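Local coordinates for protein transcriptional regulator, LacI family (Burkholderia phymatum, PDB 2RGY) that probably binds a small effector, perhaps a sugar, between two subdomains and uses it to control transcription of its target genes, at residues Phe14-Phe19 and Val72-Asp77; Glu81-Leu86 and Leu96-Asp101; Ala106-Asp111 and Gln249-Trp254; Ser135-Ala140 and Ser169-Glu174. One frame throughout, in Å; residues are numbered along the deposited sequence.

Contact 1 of 4, residues Phe14-Phe19 and Val72-Asp77; sequences FVPTFF and VVISHD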
# COMPACT_ATOMS: atom_id res chain seq x y z
N PHE A 14 2.78 -16.13 -2.05
CA PHE A 14 1.69 -15.67 -2.88
C PHE A 14 0.77 -14.73 -2.09
O PHE A 14 0.36 -15.04 -0.97
CB PHE A 14 0.82 -16.81 -3.40
CG PHE A 14 -0.41 -16.34 -4.12
CD1 PHE A 14 -0.34 -15.94 -5.46
CD2 PHE A 14 -1.63 -16.22 -3.44
CE1 PHE A 14 -1.48 -15.44 -6.12
CE2 PHE A 14 -2.77 -15.72 -4.09
CZ PHE A 14 -2.69 -15.33 -5.43
N VAL A 15 0.47 -13.59 -2.69
CA VAL A 15 -0.44 -12.62 -2.10
C VAL A 15 -1.35 -12.23 -3.26
O VAL A 15 -0.90 -12.09 -4.40
CB VAL A 15 0.30 -11.37 -1.56
CG1 VAL A 15 1.16 -11.74 -0.38
CG2 VAL A 15 1.14 -10.75 -2.67
N PRO A 16 -2.65 -12.06 -2.98
CA PRO A 16 -3.60 -11.70 -4.05
C PRO A 16 -3.36 -10.33 -4.68
O PRO A 16 -3.93 -10.04 -5.74
CB PRO A 16 -4.95 -11.80 -3.35
CG PRO A 16 -4.62 -11.48 -1.92
CD PRO A 16 -3.34 -12.22 -1.69
N THR A 17 -2.53 -9.50 -4.06
CA THR A 17 -2.24 -8.16 -4.57
C THR A 17 -1.14 -7.50 -3.73
O THR A 17 -0.97 -7.84 -2.56
CB THR A 17 -3.51 -7.27 -4.55
OG1 THR A 17 -3.24 -6.01 -5.18
CG2 THR A 17 -3.97 -7.03 -3.12
N PHE A 18 -0.39 -6.58 -4.33
CA PHE A 18 0.68 -5.88 -3.61
C PHE A 18 0.16 -4.64 -2.91
O PHE A 18 0.89 -4.00 -2.16
CB PHE A 18 1.78 -5.44 -4.58
CG PHE A 18 2.58 -6.57 -5.16
CD1 PHE A 18 3.51 -7.25 -4.38
CD2 PHE A 18 2.41 -6.94 -6.50
CE1 PHE A 18 4.28 -8.29 -4.92
CE2 PHE A 18 3.17 -7.98 -7.06
CZ PHE A 18 4.12 -8.66 -6.27
N PHE A 19 -1.11 -4.30 -3.15
CA PHE A 19 -1.70 -3.11 -2.55
C PHE A 19 -2.44 -3.32 -1.24
O PHE A 19 -3.07 -4.35 -1.03
CB PHE A 19 -2.63 -2.44 -3.55
CG PHE A 19 -1.96 -2.10 -4.85
CD1 PHE A 19 -2.12 -2.93 -5.96
CD2 PHE A 19 -1.15 -0.97 -4.95
CE1 PHE A 19 -1.47 -2.63 -7.17
CE2 PHE A 19 -0.49 -0.66 -6.15
CZ PHE A 19 -0.65 -1.49 -7.26
N VAL A 72 4.61 -19.84 1.06
CA VAL A 72 3.69 -19.16 1.97
C VAL A 72 2.51 -18.72 1.12
O VAL A 72 2.67 -18.08 0.08
CB VAL A 72 4.34 -17.92 2.61
CG1 VAL A 72 3.33 -17.24 3.53
CG2 VAL A 72 5.59 -18.32 3.40
N VAL A 73 1.30 -19.05 1.56
CA VAL A 73 0.13 -18.71 0.78
C VAL A 73 -1.01 -18.06 1.53
O VAL A 73 -1.40 -18.53 2.59
CB VAL A 73 -0.42 -19.98 0.07
CG1 VAL A 73 -1.68 -19.65 -0.69
CG2 VAL A 73 0.63 -20.54 -0.86
N ILE A 74 -1.52 -16.96 0.98
CA ILE A 74 -2.67 -16.29 1.55
C ILE A 74 -3.60 -15.91 0.40
O ILE A 74 -3.19 -15.26 -0.55
CB ILE A 74 -2.32 -15.01 2.35
CG1 ILE A 74 -3.60 -14.35 2.87
CG2 ILE A 74 -1.55 -14.03 1.50
CD1 ILE A 74 -3.36 -13.18 3.81
N SER A 75 -4.84 -16.36 0.49
CA SER A 75 -5.83 -16.09 -0.53
C SER A 75 -7.19 -16.50 -0.02
O SER A 75 -7.35 -17.56 0.57
CB SER A 75 -5.51 -16.87 -1.81
OG SER A 75 -6.61 -16.87 -2.72
N HIS A 76 -8.19 -15.64 -0.24
CA HIS A 76 -9.54 -15.96 0.18
C HIS A 76 -10.36 -16.36 -1.04
O HIS A 76 -11.57 -16.56 -0.93
CB HIS A 76 -10.17 -14.75 0.88
CG HIS A 76 -10.32 -13.55 -0.01
ND1 HIS A 76 -11.14 -13.55 -1.12
CD2 HIS A 76 -9.76 -12.32 0.05
CE1 HIS A 76 -11.08 -12.37 -1.70
NE2 HIS A 76 -10.25 -11.60 -1.01
N ASP A 77 -9.70 -16.47 -2.19
CA ASP A 77 -10.35 -16.87 -3.44
C ASP A 77 -10.22 -18.38 -3.65
O ASP A 77 -11.01 -18.99 -4.36
CB ASP A 77 -9.71 -16.15 -4.64
CG ASP A 77 -9.99 -14.67 -4.65
OD1 ASP A 77 -11.15 -14.28 -4.86
OD2 ASP A 77 -9.04 -13.88 -4.44

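Contact 2 of 4, residues Glu81-Leu86 and Leu96-Asp101; sequences EDLDEL and LNRAFD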
# COMPACT_ATOMS: atom_id res chain seq x y z
N GLU A 81 -10.66 -27.21 -1.12
CA GLU A 81 -10.14 -28.31 -1.91
C GLU A 81 -8.83 -27.94 -2.63
O GLU A 81 -7.99 -28.80 -2.90
CB GLU A 81 -11.20 -28.79 -2.93
CG GLU A 81 -11.25 -28.01 -4.25
CD GLU A 81 -12.49 -28.33 -5.10
OE1 GLU A 81 -13.04 -29.46 -5.00
OE2 GLU A 81 -12.90 -27.45 -5.89
N ASP A 82 -8.67 -26.65 -2.92
CA ASP A 82 -7.46 -26.18 -3.58
C ASP A 82 -6.28 -26.26 -2.62
O ASP A 82 -5.18 -26.65 -3.01
CB ASP A 82 -7.63 -24.73 -4.08
CG ASP A 82 -8.76 -24.60 -5.07
OD1 ASP A 82 -8.98 -25.57 -5.83
OD2 ASP A 82 -9.42 -23.53 -5.10
N LEU A 83 -6.51 -25.91 -1.36
CA LEU A 83 -5.45 -25.98 -0.36
C LEU A 83 -4.89 -27.41 -0.27
O LEU A 83 -3.67 -27.59 -0.17
CB LEU A 83 -5.99 -25.53 1.00
CG LEU A 83 -6.10 -24.03 1.33
CD1 LEU A 83 -6.54 -23.21 0.14
CD2 LEU A 83 -7.08 -23.87 2.48
N ASP A 84 -5.77 -28.41 -0.32
CA ASP A 84 -5.36 -29.82 -0.25
C ASP A 84 -4.55 -30.27 -1.46
O ASP A 84 -3.59 -31.05 -1.33
CB ASP A 84 -6.59 -30.72 -0.10
CG ASP A 84 -7.31 -30.49 1.21
OD1 ASP A 84 -6.67 -30.61 2.27
OD2 ASP A 84 -8.53 -30.20 1.18
N GLU A 85 -4.93 -29.78 -2.63
CA GLU A 85 -4.25 -30.13 -3.88
C GLU A 85 -2.85 -29.52 -3.92
O GLU A 85 -1.86 -30.21 -4.19
CB GLU A 85 -5.07 -29.61 -5.06
CG GLU A 85 -4.48 -29.95 -6.39
CD GLU A 85 -5.37 -29.49 -7.52
OE1 GLU A 85 -5.30 -28.30 -7.90
OE2 GLU A 85 -6.16 -30.34 -8.00
N LEU A 86 -2.77 -28.22 -3.64
CA LEU A 86 -1.51 -27.50 -3.62
C LEU A 86 -0.58 -28.11 -2.58
O LEU A 86 0.62 -28.18 -2.77
CB LEU A 86 -1.75 -26.02 -3.30
CG LEU A 86 -2.56 -25.22 -4.34
CD1 LEU A 86 -2.94 -23.85 -3.79
CD2 LEU A 86 -1.73 -25.08 -5.60
N LEU A 96 -1.95 -18.62 5.54
CA LEU A 96 -2.28 -17.51 6.42
C LEU A 96 -3.76 -17.12 6.28
O LEU A 96 -4.35 -17.26 5.20
CB LEU A 96 -1.43 -16.29 6.09
CG LEU A 96 0.01 -16.52 5.63
CD1 LEU A 96 0.62 -15.19 5.18
CD2 LEU A 96 0.82 -17.14 6.75
N ASN A 97 -4.34 -16.64 7.37
CA ASN A 97 -5.73 -16.18 7.41
C ASN A 97 -6.86 -17.14 7.04
O ASN A 97 -7.97 -16.71 6.74
CB ASN A 97 -5.86 -14.90 6.57
CG ASN A 97 -6.89 -13.94 7.12
OD1 ASN A 97 -6.96 -13.71 8.33
ND2 ASN A 97 -7.69 -13.34 6.23
N ARG A 98 -6.57 -18.44 7.02
CA ARG A 98 -7.60 -19.45 6.75
C ARG A 98 -7.16 -20.79 7.30
O ARG A 98 -5.96 -21.05 7.43
CB ARG A 98 -7.95 -19.56 5.26
CG ARG A 98 -6.86 -20.05 4.35
CD ARG A 98 -7.35 -19.93 2.92
NE ARG A 98 -8.50 -20.80 2.66
CZ ARG A 98 -9.33 -20.67 1.63
NH1 ARG A 98 -9.14 -19.69 0.76
NH2 ARG A 98 -10.32 -21.53 1.46
N ALA A 99 -8.13 -21.63 7.64
CA ALA A 99 -7.84 -22.94 8.23
C ALA A 99 -7.38 -24.00 7.23
O ALA A 99 -7.58 -23.86 6.02
CB ALA A 99 -9.08 -23.44 8.99
N PHE A 100 -6.76 -25.05 7.76
CA PHE A 100 -6.28 -26.16 6.95
C PHE A 100 -6.44 -27.44 7.79
O PHE A 100 -5.48 -27.97 8.37
CB PHE A 100 -4.82 -25.94 6.56
CG PHE A 100 -4.33 -26.93 5.54
CD1 PHE A 100 -4.99 -27.07 4.32
CD2 PHE A 100 -3.24 -27.75 5.82
CE1 PHE A 100 -4.56 -28.02 3.38
CE2 PHE A 100 -2.80 -28.70 4.90
CZ PHE A 100 -3.46 -28.84 3.68
N ASP A 101 -7.68 -27.92 7.84
CA ASP A 101 -8.02 -29.10 8.63
C ASP A 101 -7.14 -30.34 8.45
O ASP A 101 -6.84 -31.01 9.43
CB ASP A 101 -9.48 -29.49 8.37
CG ASP A 101 -10.44 -28.37 8.71
OD1 ASP A 101 -10.16 -27.62 9.69
OD2 ASP A 101 -11.48 -28.24 8.02

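Contact 3 of 4, residues Ala106-Asp111 and Gln249-Trp254; sequences ASFCPD and QNAVRW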
# COMPACT_ATOMS: atom_id res chain seq x y z
N ALA A 106 -0.38 -25.95 9.95
CA ALA A 106 0.11 -25.35 8.71
C ALA A 106 -0.76 -24.11 8.48
O ALA A 106 -0.61 -23.39 7.48
CB ALA A 106 -0.04 -26.31 7.54
N SER A 107 -1.68 -23.88 9.41
CA SER A 107 -2.60 -22.75 9.36
C SER A 107 -2.39 -21.77 10.51
O SER A 107 -2.36 -22.15 11.68
CB SER A 107 -4.05 -23.26 9.39
OG SER A 107 -4.95 -22.18 9.56
N PHE A 108 -2.23 -20.49 10.15
CA PHE A 108 -2.04 -19.42 11.12
C PHE A 108 -3.14 -18.41 10.86
O PHE A 108 -3.12 -17.69 9.85
CB PHE A 108 -0.65 -18.82 10.95
CG PHE A 108 0.43 -19.69 11.51
CD1 PHE A 108 0.96 -19.44 12.78
CD2 PHE A 108 0.90 -20.80 10.79
CE1 PHE A 108 1.92 -20.29 13.34
CE2 PHE A 108 1.86 -21.66 11.34
CZ PHE A 108 2.38 -21.40 12.62
N CYS A 109 -4.11 -18.36 11.76
CA CYS A 109 -5.26 -17.49 11.59
C CYS A 109 -5.68 -16.80 12.88
O CYS A 109 -5.75 -17.43 13.92
CB CYS A 109 -6.42 -18.33 11.04
SG CYS A 109 -7.78 -17.42 10.25
N PRO A 110 -5.99 -15.50 12.82
CA PRO A 110 -6.41 -14.83 14.05
C PRO A 110 -7.86 -15.21 14.36
O PRO A 110 -8.49 -15.96 13.61
CB PRO A 110 -6.26 -13.36 13.69
CG PRO A 110 -6.66 -13.33 12.26
CD PRO A 110 -5.95 -14.56 11.69
N ASP A 111 -8.39 -14.70 15.47
CA ASP A 111 -9.76 -15.00 15.86
C ASP A 111 -10.71 -13.97 15.25
O ASP A 111 -11.06 -12.98 15.89
CB ASP A 111 -9.86 -14.98 17.39
CG ASP A 111 -11.22 -15.43 17.88
OD1 ASP A 111 -11.36 -15.64 19.11
OD2 ASP A 111 -12.13 -15.58 17.06
N GLN A 249 4.90 -13.49 11.13
CA GLN A 249 6.22 -13.79 11.64
C GLN A 249 6.29 -15.24 12.10
O GLN A 249 7.23 -15.97 11.77
CB GLN A 249 6.54 -12.84 12.81
CG GLN A 249 7.83 -13.15 13.52
CD GLN A 249 8.12 -12.15 14.62
OE1 GLN A 249 7.32 -11.98 15.55
NE2 GLN A 249 9.25 -11.49 14.52
N ASN A 250 5.27 -15.68 12.84
CA ASN A 250 5.23 -17.04 13.33
C ASN A 250 4.94 -18.08 12.24
O ASN A 250 5.47 -19.19 12.26
CB ASN A 250 4.22 -17.14 14.48
CG ASN A 250 4.78 -16.58 15.78
OD1 ASN A 250 5.51 -17.27 16.50
ND2 ASN A 250 4.47 -15.32 16.09
N ALA A 251 4.10 -17.72 11.27
CA ALA A 251 3.79 -18.62 10.18
C ALA A 251 5.06 -18.87 9.37
O ALA A 251 5.37 -19.99 9.01
CB ALA A 251 2.70 -18.02 9.28
N VAL A 252 5.81 -17.80 9.10
CA VAL A 252 7.03 -17.91 8.33
C VAL A 252 8.14 -18.62 9.12
O VAL A 252 8.92 -19.37 8.55
CB VAL A 252 7.51 -16.53 7.85
CG1 VAL A 252 8.83 -16.67 7.12
CG2 VAL A 252 6.47 -15.93 6.91
N ARG A 253 8.21 -18.38 10.43
CA ARG A 253 9.22 -19.05 11.26
C ARG A 253 8.95 -20.55 11.29
O ARG A 253 9.88 -21.36 11.20
CB ARG A 253 9.21 -18.48 12.68
CG ARG A 253 9.88 -17.12 12.76
CD ARG A 253 9.85 -16.56 14.17
NE ARG A 253 10.64 -15.33 14.26
CZ ARG A 253 10.74 -14.58 15.34
NH1 ARG A 253 10.09 -14.91 16.45
NH2 ARG A 253 11.49 -13.49 15.32
N TRP A 254 7.68 -20.93 11.41
CA TRP A 254 7.29 -22.33 11.44
C TRP A 254 7.77 -22.99 10.16
O TRP A 254 8.34 -24.08 10.19
CB TRP A 254 5.77 -22.46 11.53
CG TRP A 254 5.28 -23.87 11.57
CD1 TRP A 254 5.28 -24.70 12.65
CD2 TRP A 254 4.76 -24.64 10.47
NE1 TRP A 254 4.77 -25.94 12.30
CE2 TRP A 254 4.45 -25.92 10.97
CE3 TRP A 254 4.51 -24.36 9.12
CZ2 TRP A 254 3.91 -26.94 10.15
CZ3 TRP A 254 3.97 -25.37 8.30
CH2 TRP A 254 3.68 -26.64 8.83

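Contact 4 of 4, residues Ser135-Ala140 and Ser169-Glu174; sequences SGPFTA and SDFSPE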
# COMPACT_ATOMS: atom_id res chain seq x y z
N SER A 135 -19.45 -5.73 3.65
CA SER A 135 -18.51 -6.82 3.82
C SER A 135 -17.69 -7.18 2.60
O SER A 135 -17.77 -6.54 1.55
CB SER A 135 -19.24 -8.07 4.32
OG SER A 135 -19.79 -8.82 3.24
N GLY A 136 -16.87 -8.23 2.76
CA GLY A 136 -16.07 -8.72 1.67
C GLY A 136 -16.89 -9.81 1.03
O GLY A 136 -18.06 -9.98 1.37
N PRO A 137 -16.32 -10.57 0.09
CA PRO A 137 -17.09 -11.64 -0.55
C PRO A 137 -17.63 -12.64 0.46
O PRO A 137 -16.94 -13.01 1.42
CB PRO A 137 -16.10 -12.27 -1.53
CG PRO A 137 -14.75 -11.91 -0.95
CD PRO A 137 -14.96 -10.51 -0.47
N PHE A 138 -18.86 -13.07 0.24
CA PHE A 138 -19.50 -14.03 1.13
C PHE A 138 -18.77 -15.37 1.12
O PHE A 138 -18.92 -16.16 2.05
CB PHE A 138 -20.96 -14.23 0.71
CG PHE A 138 -21.86 -13.07 1.08
CD1 PHE A 138 -23.15 -12.98 0.55
CD2 PHE A 138 -21.42 -12.06 1.96
CE1 PHE A 138 -23.99 -11.91 0.88
CE2 PHE A 138 -22.24 -10.98 2.30
CZ PHE A 138 -23.54 -10.91 1.76
N THR A 139 -17.99 -15.62 0.06
CA THR A 139 -17.24 -16.87 -0.05
C THR A 139 -15.89 -16.85 0.68
O THR A 139 -15.18 -17.86 0.70
CB THR A 139 -17.00 -17.27 -1.52
OG1 THR A 139 -16.44 -16.16 -2.24
CG2 THR A 139 -18.31 -17.72 -2.18
N ALA A 140 -15.52 -15.71 1.25
CA ALA A 140 -14.25 -15.61 1.98
C ALA A 140 -14.53 -16.05 3.42
O ALA A 140 -15.31 -15.41 4.12
CB ALA A 140 -13.72 -14.18 1.95
N SER A 169 -19.26 -6.87 -0.87
CA SER A 169 -18.27 -6.18 -1.69
C SER A 169 -17.02 -7.04 -1.90
O SER A 169 -17.05 -8.24 -1.65
CB SER A 169 -17.90 -4.83 -1.07
OG SER A 169 -17.20 -4.04 -2.01
N ASP A 170 -15.92 -6.43 -2.34
CA ASP A 170 -14.71 -7.20 -2.62
C ASP A 170 -13.41 -6.80 -1.93
O ASP A 170 -12.34 -7.19 -2.38
CB ASP A 170 -14.47 -7.22 -4.13
CG ASP A 170 -14.22 -5.83 -4.69
OD1 ASP A 170 -14.12 -4.87 -3.88
OD2 ASP A 170 -14.11 -5.68 -5.92
N PHE A 171 -13.49 -6.04 -0.84
CA PHE A 171 -12.30 -5.59 -0.11
C PHE A 171 -11.46 -4.51 -0.80
O PHE A 171 -10.47 -4.05 -0.23
CB PHE A 171 -11.35 -6.77 0.19
CG PHE A 171 -11.84 -7.71 1.26
CD1 PHE A 171 -12.41 -7.23 2.43
CD2 PHE A 171 -11.68 -9.09 1.10
CE1 PHE A 171 -12.82 -8.10 3.45
CE2 PHE A 171 -12.07 -9.98 2.11
CZ PHE A 171 -12.65 -9.48 3.29
N SER A 172 -11.84 -4.11 -2.02
CA SER A 172 -11.07 -3.09 -2.74
C SER A 172 -11.58 -1.66 -2.53
O SER A 172 -12.71 -1.46 -2.09
CB SER A 172 -11.11 -3.37 -4.24
OG SER A 172 -12.42 -3.18 -4.75
N PRO A 173 -10.75 -0.66 -2.86
CA PRO A 173 -11.15 0.74 -2.69
C PRO A 173 -12.43 1.06 -3.47
O PRO A 173 -13.37 1.63 -2.92
CB PRO A 173 -9.95 1.52 -3.23
CG PRO A 173 -8.80 0.62 -2.93
CD PRO A 173 -9.35 -0.74 -3.33
N GLU A 174 -12.45 0.70 -4.75
CA GLU A 174 -13.61 0.96 -5.61
C GLU A 174 -14.84 0.17 -5.15
O GLU A 174 -15.97 0.65 -5.27
CB GLU A 174 -13.29 0.60 -7.06
CG GLU A 174 -12.96 -0.87 -7.27
CD GLU A 174 -11.47 -1.17 -7.16
OE1 GLU A 174 -10.77 -0.50 -6.36
OE2 GLU A 174 -11.00 -2.09 -7.87

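Contact 1 of 4, residues Phe14-Phe19 and Val72-Asp77
F14 and V73 lie side by side where strands 10-14 and 70-73 run parallel, their CA atoms 5.0 Å apart, and F14 N makes a nearly straight hydrogen bond of 2.9 Å to V72 O. A weak bond from I74 N to F14 O, 3.3 Å long, follows. The next donor position would be P16, whose nitrogen carries no hydrogen; instead P16 CD rests 3.3 Å from I74 O.

Side chains leave the pair on two faces. On the face shared with V73, F14 holds CG anti to the backbone N (chi1 173°), and the ring turns an edge to I74 and S75. I74 O lies near the ring plane, 3.4 Å from F14 CD2, and S75 CB is 3.7 Å from F14 CE2. Helix 52-65 covers this ring through A56 and A59. I74 departs to the other face, where helix 21-36 packs on it with Y22 and I26; I74 CG2 lies against F14 O and, 4.0 Å away, against V15 CG1. Beyond, S75 OG accepts from D77 N at 3.2 Å, an ST turn in the loop that follows.

Helices on both faces and loops springing from the C-terminal ends of neighbouring parallel strands characterise the Rossmann-like subdomain of the periplasmic binding protein fold; in LacI relatives such loops border the effector cleft.

Contact 2 of 4, residues Glu81-Leu86 and Leu96-Asp101
L83 reaches from helix 80-89 to the loop after strand 93-96; its CB and two methyls divide between F100 and R98, and CD2 also meets A99 O. The side chain begins at the F100 ring, with L83 CB 3.7 Å from F100 CE1 and slightly farther from F100 CD1. A chi1 of -82° sets CG anti to the carbonyl carbon; from there the two methyls extend to R98, and the side chains meet tip to tip. L83 CD1 sits 4.0 Å above the plane of the R98 guanidinium, over its centre. The other methyl, L83 CD2, comes 3.4 Å from R98 NE and 3.6 Å from A99 O.

This packing buries R98 NE without a polar partner, while the other nitrogens are held: NH1 by the carbonyls of L78 and S75, NH2 by a salt bridge with D80. L83 thus lies against a guanidinium whose rotation is already fixed.

One residue further along the helix, D84 brings OD1 obliquely to within 3.5 Å of F100 CE1, the carboxylate and ring planes 35° apart, and L83 O lies near the same carbon. H87, on the same helix, meets the F100 ring edge-to-face.

The helix here is the connection between strands 70-73 and 93-96, and the loop leaves the second of them: the layout is that of a beta-alpha-beta crossover in a Rossmann-like sheet.

Contact 3 of 4, residues Ala106-Asp111 and Gln249-Trp254
F108 on strand 107-108, at the edge of the parallel sheet of the N-terminal subdomain, packs against A251 of helix 244-260, a helix-on-sheet contact of the periplasmic binding protein fold. The helix returns to this sheet after the chain has built much of the other subdomain, as expected of a fold whose two lobes share several crossings of the chain.

The F108 ring lies with one face on the helix backbone. A251 CA stands 3.6 Å above the centre of that F108 face, a CH-pi contact only 8° off the normal, and A251 CB covers F108 CG and F108 CD2, each at 3.6 Å. N250 C adds to the same face. The N250 side chain turns elsewhere, bonding through ND2 to E246 O and through OD1 to F267 N.

The tip of the ring works on the next turn, where F108 CZ is 3.7 Å from W254 CB. W254 holds CG anti to the backbone N (chi1 -180°), starting the indole past F108; the F108 ring and the indole five-membered ring meet obliquely, centroids 5.7 Å apart and planes at 54°. R268 makes a cation-pi contact with the indole, and A106 meets the six-membered ring in an off-centre CH-pi contact. There A106 CA lies 3.8 Å from W254 CH2, and A106 CB approaches the same carbon at 4.0 Å.

Contact 4 of 4, residues Ser135-Ala140 and Ser169-Glu174
G136 and F171 meet where the loops after strands 131-135 and 166-168 leave neighbouring parallel strands in the C-terminal subdomain of the periplasmic binding protein fold. The tight part begins at the strand ends. S169 N gives S135 O a bond of 2.9 Å, weak because it is bent to 127°, and S169 CB presses on the same oxygen at 3.1 Å. S169 O in turn faces the G136-P137 peptide, 3.0 Å from P137 N; since proline has no hydrogen there, the approach is close packing and not a bond.

Over this junction lies the F171 ring, whose CG is anti to the carbonyl carbon (chi1 -72°). G136 CA stands 3.7 Å above one face of the F171 ring, displaced from the centre, in a CH-pi contact that the absence of a side chain allows. P137 crosses the ring at about a right angle, with P137 CD 3.9 Å from F171 CE2. H76, from the other subdomain, also meets the ring.

Outward, the contact opens to solvent. F138 and T139 are exposed and sit in a type I turn from P137 to A140, while the CB of D170 points away from the facing loop. Not all of the outer side is open: P173 and E174 pack on Y232 of the second subunit. The exposed D170 carboxylate nevertheless organises its own loop before helix 173-186, which S172 N-caps: D170 OD1 accepts from S172 N at 3.0 Å, an Asx turn, and also from S172 OG at 2.6 Å, both from the same face of the carboxylate.

From the N terminus, contact 1 closes the first loop, joining the ends of two central strands of the N-terminal sheet. Contact 2 follows in series, tying the next helix to the loop beyond strand 93-96; the two touch through R98. Contact 3 opens at the edge strand and closes only near the end of the chain, so contact 4 nests inside its long loop, while R98 O and S107 OG join contacts 2 and 3. Contact 4 belongs to the other subdomain, yet H76 of contact 1 reaches across to it, bridging the two lobes. Nothing crosses: three contacts bind the first lobe and one the second.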